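Local coordinates for GCN5-related N-acetyltransferase:Aminotransferase, class-II (Rhodopseudomonas palustris, PDB 2FIW), which binds acetyl coenzyme A and probably transfers its acetyl group to an amine of an acceptor substrate, as GNAT-family N-acetyltransferases do, at residues L59-L65 against F76-K80; G115-L119 against M156-L160. The contacts are given in a common frame with arbitrary orientation. Numbering follows the deposited sequence.

Contact 1: L59-L65 against F76-K80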
ATOM      1  N   LEU A  59      -9.334   6.065  -3.872  1.00 34.57           N
ATOM      2  CA  LEU A  59      -9.183   4.787  -4.527  1.00 34.41           C
ATOM      3  C   LEU A  59      -9.689   4.787  -5.967  1.00 34.57           C
ATOM      4  O   LEU A  59      -8.974   4.370  -6.879  1.00 35.11           O
ATOM      5  CB  LEU A  59      -9.947   3.735  -3.711  1.00 34.47           C
ATOM      6  CG  LEU A  59      -9.102   2.861  -2.766  1.00 35.23           C
ATOM      7  CD1 LEU A  59      -8.041   3.667  -2.168  1.00 35.53           C
ATOM      8  CD2 LEU A  59      -9.928   2.249  -1.678  1.00 34.15           C
ATOM      9  N   SER A  60     -10.919   5.251  -6.168  1.00 34.27           N
ATOM     10  CA  SER A  60     -11.587   5.180  -7.464  1.00 34.48           C
ATOM     11  C   SER A  60     -10.994   6.146  -8.485  1.00 33.71           C
ATOM     12  O   SER A  60     -11.115   5.936  -9.686  1.00 33.48           O
ATOM     13  CB  SER A  60     -13.103   5.410  -7.309  1.00 34.40           C
ATOM     14  OG  SER A  60     -13.385   6.782  -7.064  1.00 35.88           O
ATOM     15  N   GLY A  61     -10.336   7.189  -7.992  1.00 33.87           N
ATOM     16  CA  GLY A  61      -9.740   8.208  -8.850  1.00 33.54           C
ATOM     17  C   GLY A  61      -8.263   7.960  -9.096  1.00 33.72           C
ATOM     18  O   GLY A  61      -7.596   8.750  -9.775  1.00 33.50           O
ATOM     19  N   GLN A  62      -7.758   6.857  -8.537  1.00 33.65           N
ATOM     20  CA  GLN A  62      -6.394   6.388  -8.779  1.00 33.35           C
ATOM     21  C   GLN A  62      -6.428   5.047  -9.523  1.00 32.83           C
ATOM     22  O   GLN A  62      -7.500   4.553  -9.888  1.00 32.75           O
ATOM     23  CB  GLN A  62      -5.643   6.285  -7.455  1.00 33.32           C
ATOM     24  CG  GLN A  62      -5.231   7.659  -6.892  1.00 34.54           C
ATOM     25  CD  GLN A  62      -4.762   7.627  -5.431  1.00 33.84           C
ATOM     26  OE1 GLN A  62      -4.456   6.562  -4.866  1.00 35.14           O
ATOM     27  NE2 GLN A  62      -4.722   8.800  -4.812  1.00 33.46           N
ATOM     28  N   LEU A  63      -5.267   4.467  -9.787  1.00 32.38           N
ATOM     29  CA  LEU A  63      -5.235   3.111 -10.347  1.00 32.19           C
ATOM     30  C   LEU A  63      -5.033   2.107  -9.217  1.00 32.22           C
ATOM     31  O   LEU A  63      -3.923   1.924  -8.728  1.00 32.26           O
ATOM     32  CB  LEU A  63      -4.179   2.961 -11.455  1.00 31.53           C
ATOM     33  CG  LEU A  63      -4.138   3.957 -12.627  1.00 32.02           C
ATOM     34  CD1 LEU A  63      -3.131   3.463 -13.666  1.00 32.23           C
ATOM     35  CD2 LEU A  63      -5.506   4.165 -13.297  1.00 31.61           C
ATOM     36  N   THR A  64      -6.132   1.479  -8.809  1.00 32.46           N
ATOM     37  CA  THR A  64      -6.193   0.670  -7.598  1.00 32.25           C
ATOM     38  C   THR A  64      -6.502  -0.781  -7.936  1.00 32.34           C
ATOM     39  O   THR A  64      -7.512  -1.086  -8.568  1.00 32.44           O
ATOM     40  CB  THR A  64      -7.267   1.232  -6.585  1.00 32.32           C
ATOM     41  OG1 THR A  64      -7.032   2.619  -6.376  1.00 30.67           O
ATOM     42  CG2 THR A  64      -7.208   0.515  -5.235  1.00 31.33           C
ATOM     43  N   LEU A  65      -5.614  -1.664  -7.502  1.00 32.18           N
ATOM     44  CA  LEU A  65      -5.728  -3.088  -7.762  1.00 32.27           C
ATOM     45  C   LEU A  65      -5.989  -3.816  -6.460  1.00 32.22           C
ATOM     46  O   LEU A  65      -5.455  -3.435  -5.421  1.00 31.83           O
ATOM     47  CB  LEU A  65      -4.435  -3.616  -8.409  1.00 32.14           C
ATOM     48  CG  LEU A  65      -4.112  -3.233  -9.870  1.00 31.70           C
ATOM     49  CD1 LEU A  65      -2.633  -3.481 -10.209  1.00 27.72           C
ATOM     50  CD2 LEU A  65      -5.044  -3.996 -10.823  1.00 27.72           C
ATOM     51  N   PHE A  76      -4.481  -4.694  -1.288  1.00 29.90           N
ATOM     52  CA  PHE A  76      -4.681  -3.747  -2.381  1.00 29.60           C
ATOM     53  C   PHE A  76      -3.522  -2.736  -2.477  1.00 29.86           C
ATOM     54  O   PHE A  76      -2.755  -2.520  -1.510  1.00 30.36           O
ATOM     55  CB  PHE A  76      -6.051  -3.030  -2.277  1.00 29.50           C
ATOM     56  CG  PHE A  76      -6.080  -1.939  -1.243  1.00 29.81           C
ATOM     57  CD1 PHE A  76      -6.243  -2.251   0.115  1.00 28.78           C
ATOM     58  CD2 PHE A  76      -5.894  -0.603  -1.613  1.00 28.99           C
ATOM     59  CE1 PHE A  76      -6.249  -1.240   1.074  1.00 28.95           C
ATOM     60  CE2 PHE A  76      -5.905   0.413  -0.664  1.00 28.43           C
ATOM     61  CZ  PHE A  76      -6.087   0.093   0.684  1.00 28.19           C
ATOM     62  N   ALA A  77      -3.372  -2.139  -3.650  1.00 29.31           N
ATOM     63  CA  ALA A  77      -2.378  -1.093  -3.826  1.00 29.46           C
ATOM     64  C   ALA A  77      -2.895  -0.069  -4.827  1.00 29.63           C
ATOM     65  O   ALA A  77      -3.782  -0.364  -5.627  1.00 29.00           O
ATOM     66  CB  ALA A  77      -1.034  -1.676  -4.264  1.00 28.71           C
ATOM     67  N   SER A  78      -2.333   1.135  -4.768  1.00 30.65           N
ATOM     68  CA  SER A  78      -2.863   2.255  -5.513  1.00 31.59           C
ATOM     69  C   SER A  78      -1.769   3.123  -6.081  1.00 33.01           C
ATOM     70  O   SER A  78      -0.885   3.603  -5.367  1.00 32.39           O
ATOM     71  CB  SER A  78      -3.778   3.083  -4.630  1.00 31.41           C
ATOM     72  OG  SER A  78      -4.778   3.731  -5.394  1.00 32.20           O
ATOM     73  N   LEU A  79      -1.825   3.302  -7.394  1.00 35.01           N
ATOM     74  CA  LEU A  79      -0.930   4.221  -8.061  1.00 37.01           C
ATOM     75  C   LEU A  79      -1.631   5.572  -8.235  1.00 38.31           C
ATOM     76  O   LEU A  79      -2.754   5.633  -8.741  1.00 38.16           O
ATOM     77  CB  LEU A  79      -0.491   3.642  -9.411  1.00 37.03           C
ATOM     78  CG  LEU A  79       0.470   4.505 -10.231  1.00 36.55           C
ATOM     79  CD1 LEU A  79       1.900   4.289  -9.758  1.00 35.10           C
ATOM     80  CD2 LEU A  79       0.312   4.123 -11.694  1.00 36.73           C
ATOM     81  N   LYS A  80      -0.982   6.638  -7.770  1.00 40.11           N
ATOM     82  CA  LYS A  80      -1.441   7.998  -8.021  1.00 41.96           C
ATOM     83  C   LYS A  80      -0.604   8.574  -9.145  1.00 42.93           C
ATOM     84  O   LYS A  80       0.620   8.404  -9.170  1.00 42.85           O
ATOM     85  CB  LYS A  80      -1.307   8.879  -6.775  1.00 42.41           C
ATOM     86  CG  LYS A  80      -1.721  10.335  -7.003  1.00 44.66           C
ATOM     87  CD  LYS A  80      -1.899  11.095  -5.699  1.00 48.38           C
ATOM     88  CE  LYS A  80      -2.077  12.585  -5.979  1.00 52.16           C
ATOM     89  NZ  LYS A  80      -3.207  13.191  -5.185  1.00 53.60           N
TER
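The start of strand 63-69 pairs with the end of strand 72-80 as the open end of an antiparallel beta hairpin in the GNAT sheet; strands 63-65 and 76-80 run at 167°, their axes 4.6 Å apart. Leu-59, late in helix 52-60, brings CD1 to 4.2 Å from Phe-76 CE2, joining helix to sheet. The turn is tied by Gln-62 N to Leu-59 O (3.2 Å), and Gln-62 packs CB 3.2 Å from Leu-79 O. Leu-63 opens the ladder: its N donates to Leu-79 O (3.0 Å), its O accepts from Leu-79 N (2.8 Å), and its CD1 lies 4.0 Å from Leu-79 CD2, on the face covered by helix 99-112. Thr-64 and Ser-78 form the non-hydrogen-bonded pair, CA atoms 4.2 Å apart; Thr-64 OG1 donates to Leu-59 O (2.7 Å) and lies 2.7 Å from Ser-78 OG. At Leu-65 the ladder resumes, its N 2.9 Å from Ala-77 O, its O 3.0 Å from Ala-77 N.

Contact 2: G115-L119 against M156-L160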
ATOM      1  N   GLY A 115       4.855   6.023 -19.254  1.00 52.41           N
ATOM      2  CA  GLY A 115       5.985   6.933 -19.367  1.00 52.97           C
ATOM      3  C   GLY A 115       6.972   6.919 -18.222  1.00 53.38           C
ATOM      4  O   GLY A 115       8.182   7.033 -18.449  1.00 53.98           O
ATOM      5  N   ALA A 116       6.464   6.761 -17.002  1.00 53.35           N
ATOM      6  CA  ALA A 116       7.267   6.934 -15.786  1.00 53.42           C
ATOM      7  C   ALA A 116       8.628   6.246 -15.838  1.00 53.29           C
ATOM      8  O   ALA A 116       8.767   5.131 -16.335  1.00 53.26           O
ATOM      9  CB  ALA A 116       6.476   6.501 -14.539  1.00 53.59           C
ATOM     10  N   LEU A 117       9.636   6.934 -15.329  1.00 53.65           N
ATOM     11  CA  LEU A 117      10.986   6.396 -15.322  1.00 54.21           C
ATOM     12  C   LEU A 117      11.430   6.185 -13.884  1.00 53.87           C
ATOM     13  O   LEU A 117      12.243   5.305 -13.592  1.00 53.94           O
ATOM     14  CB  LEU A 117      11.938   7.350 -16.054  1.00 54.57           C
ATOM     15  CG  LEU A 117      11.444   7.963 -17.376  1.00 55.82           C
ATOM     16  CD1 LEU A 117      12.176   9.274 -17.702  1.00 57.03           C
ATOM     17  CD2 LEU A 117      11.562   6.965 -18.525  1.00 55.80           C
ATOM     18  N   ILE A 118      10.878   7.006 -12.994  1.00 53.61           N
ATOM     19  CA  ILE A 118      11.211   6.976 -11.568  1.00 53.29           C
ATOM     20  C   ILE A 118       9.919   6.846 -10.758  1.00 52.34           C
ATOM     21  O   ILE A 118       9.173   7.825 -10.608  1.00 52.76           O
ATOM     22  CB  ILE A 118      12.040   8.244 -11.129  1.00 53.53           C
ATOM     23  CG1 ILE A 118      13.336   8.369 -11.952  1.00 53.83           C
ATOM     24  CG2 ILE A 118      12.352   8.212  -9.617  1.00 53.63           C
ATOM     25  CD1 ILE A 118      13.834   9.804 -12.162  1.00 53.93           C
ATOM     26  N   LEU A 119       9.648   5.629 -10.278  1.00 50.99           N
ATOM     27  CA  LEU A 119       8.566   5.379  -9.326  1.00 49.64           C
ATOM     28  C   LEU A 119       8.936   5.904  -7.940  1.00 48.37           C
ATOM     29  O   LEU A 119      10.094   5.825  -7.511  1.00 48.40           O
ATOM     30  CB  LEU A 119       8.230   3.882  -9.231  1.00 50.02           C
ATOM     31  CG  LEU A 119       6.933   3.350  -9.870  1.00 51.60           C
ATOM     32  CD1 LEU A 119       6.406   2.167  -9.085  1.00 52.62           C
ATOM     33  CD2 LEU A 119       5.821   4.379  -9.919  1.00 52.57           C
HETATM   34  N   MSE A 156      11.219   7.160  -1.043  1.00 42.69           N
HETATM   35  CA  MSE A 156      12.127   6.182  -1.627  1.00 43.88           C
HETATM   36  C   MSE A 156      11.762   6.087  -3.095  1.00 44.53           C
HETATM   37  O   MSE A 156      10.581   6.052  -3.438  1.00 44.19           O
HETATM   38  CB  MSE A 156      11.961   4.806  -0.969  1.00 44.07           C
HETATM   39  CG  MSE A 156      11.942   4.827   0.551  1.00 43.56           C
HETATM   40 SE   MSE A 156      12.003   3.079   1.317  0.70 44.80          SE
HETATM   41  CE  MSE A 156      11.702   3.541   3.084  1.00 46.79           C
ATOM     42  N   THR A 157      12.770   6.065  -3.958  1.00 45.47           N
ATOM     43  CA  THR A 157      12.532   6.069  -5.408  1.00 46.79           C
ATOM     44  C   THR A 157      13.162   4.862  -6.091  1.00 47.12           C
ATOM     45  O   THR A 157      14.180   4.347  -5.635  1.00 47.02           O
ATOM     46  CB  THR A 157      13.047   7.369  -6.079  1.00 46.70           C
ATOM     47  OG1 THR A 157      14.454   7.495  -5.844  1.00 48.12           O
ATOM     48  CG2 THR A 157      12.333   8.606  -5.523  1.00 46.07           C
ATOM     49  N   LYS A 158      12.530   4.407  -7.168  1.00 48.20           N
ATOM     50  CA  LYS A 158      13.066   3.334  -7.995  1.00 49.37           C
ATOM     51  C   LYS A 158      13.081   3.727  -9.470  1.00 50.77           C
ATOM     52  O   LYS A 158      12.062   4.178 -10.013  1.00 50.38           O
ATOM     53  CB  LYS A 158      12.255   2.051  -7.811  1.00 49.16           C
ATOM     54  CG  LYS A 158      12.863   0.823  -8.496  1.00 48.17           C
ATOM     55  CD  LYS A 158      11.901  -0.339  -8.487  1.00 45.46           C
ATOM     56  CE  LYS A 158      12.509  -1.566  -9.122  1.00 45.64           C
ATOM     57  NZ  LYS A 158      11.643  -2.765  -8.906  1.00 45.03           N
ATOM     58  N   SER A 159      14.244   3.554 -10.108  1.00 52.60           N
ATOM     59  CA  SER A 159      14.380   3.715 -11.566  1.00 54.37           C
ATOM     60  C   SER A 159      13.738   2.514 -12.265  1.00 55.18           C
ATOM     61  O   SER A 159      13.966   1.359 -11.863  1.00 55.71           O
ATOM     62  CB  SER A 159      15.854   3.834 -11.968  1.00 54.57           C
ATOM     63  OG  SER A 159      16.001   4.585 -13.174  1.00 56.08           O
ATOM     64  N   LEU A 160      12.932   2.777 -13.294  1.00 55.92           N
ATOM     65  CA  LEU A 160      12.206   1.717 -13.994  1.00 56.78           C
ATOM     66  C   LEU A 160      12.957   1.192 -15.231  1.00 57.49           C
ATOM     67  O   LEU A 160      13.696   1.931 -15.908  1.00 58.08           O
ATOM     68  CB  LEU A 160      10.795   2.191 -14.370  1.00 56.92           C
ATOM     69  CG  LEU A 160       9.573   1.841 -13.501  1.00 57.43           C
ATOM     70  CD1 LEU A 160       9.892   1.756 -11.995  1.00 58.14           C
ATOM     71  CD2 LEU A 160       8.416   2.824 -13.755  1.00 55.99           C
TER
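Leu-160 and Leu-119 have the most surface covered here, 80 and 77 Å² of the 351 Å² buried on both sides, and they meet directly: CD1 of Leu-160 lies 3.9 Å from CB of Leu-119. Leu-160, the last modelled residue, also reaches Ala-116, its CD2 4.2 Å from Ala-116 CB and 3.5 Å from Ala-116 O. Its backbone is held too, since Leu-160 N donates to Leu-117 O at 2.6 Å with an N-H...O angle of 158°.

Leu-119 carries the backbone pairing onward. It forms an antiparallel hydrogen-bonded pair with Lys-158: Lys-158 N to Leu-119 O is 2.8 Å at 166°, and Leu-119 N to Lys-158 O is also 2.8 Å but more bent, at 132°. Strand 118-123 thus pairs antiparallel with the sequence-distant strand 149-159 in the mixed sheet of the GNAT fold. The Leu-119 side chain packs against Glu-108 and Ala-111 of helix 99-112, and the amine of Lys-158 makes a salt bridge with Glu-108, so both members of the pair engage that helix.

Ile-118 comes third, with 42 Å² covered. It sits opposite Ser-159 in a non-hydrogen-bonded pair, CA atoms 4.5 Å apart, and its CG2 lies 3.7 Å from Thr-157 CB on the other face from Leu-119. Its CA approaches Lys-158 O to 3.3 Å in a CA-H...O contact. Three main-chain hydrogen bonds thus set the register, one of them at Leu-160 itself, and the apolar contacts of Leu-160 with Leu-119 and Ala-116 add to the hold on the last modelled residue.

How the contacts relate
Contact 1 closes before contact 2 opens along the chain, and their centres lie about 17 Å apart in one mixed sheet. Contact 1 joins neighbouring strands of a local hairpin, 63-69 and 72-80, whereas contact 2 joins 118-123 to 149-159 with 36 residues between its segments. Strand 84-90 lies between 72-80 and 118-123 in the sheet order, yet the two contacts touch: Leu-79 CD1 is 3.9 Å from Leu-119 CD2. Both also pack on helix 99-112, which covers this shared face. One side chain of each, Ala-77 and Met-156, lies about 8 Å from acetyl coenzyme A, near but not touching it; the contacts mainly build the GNAT sheet on either side of strand 84-90.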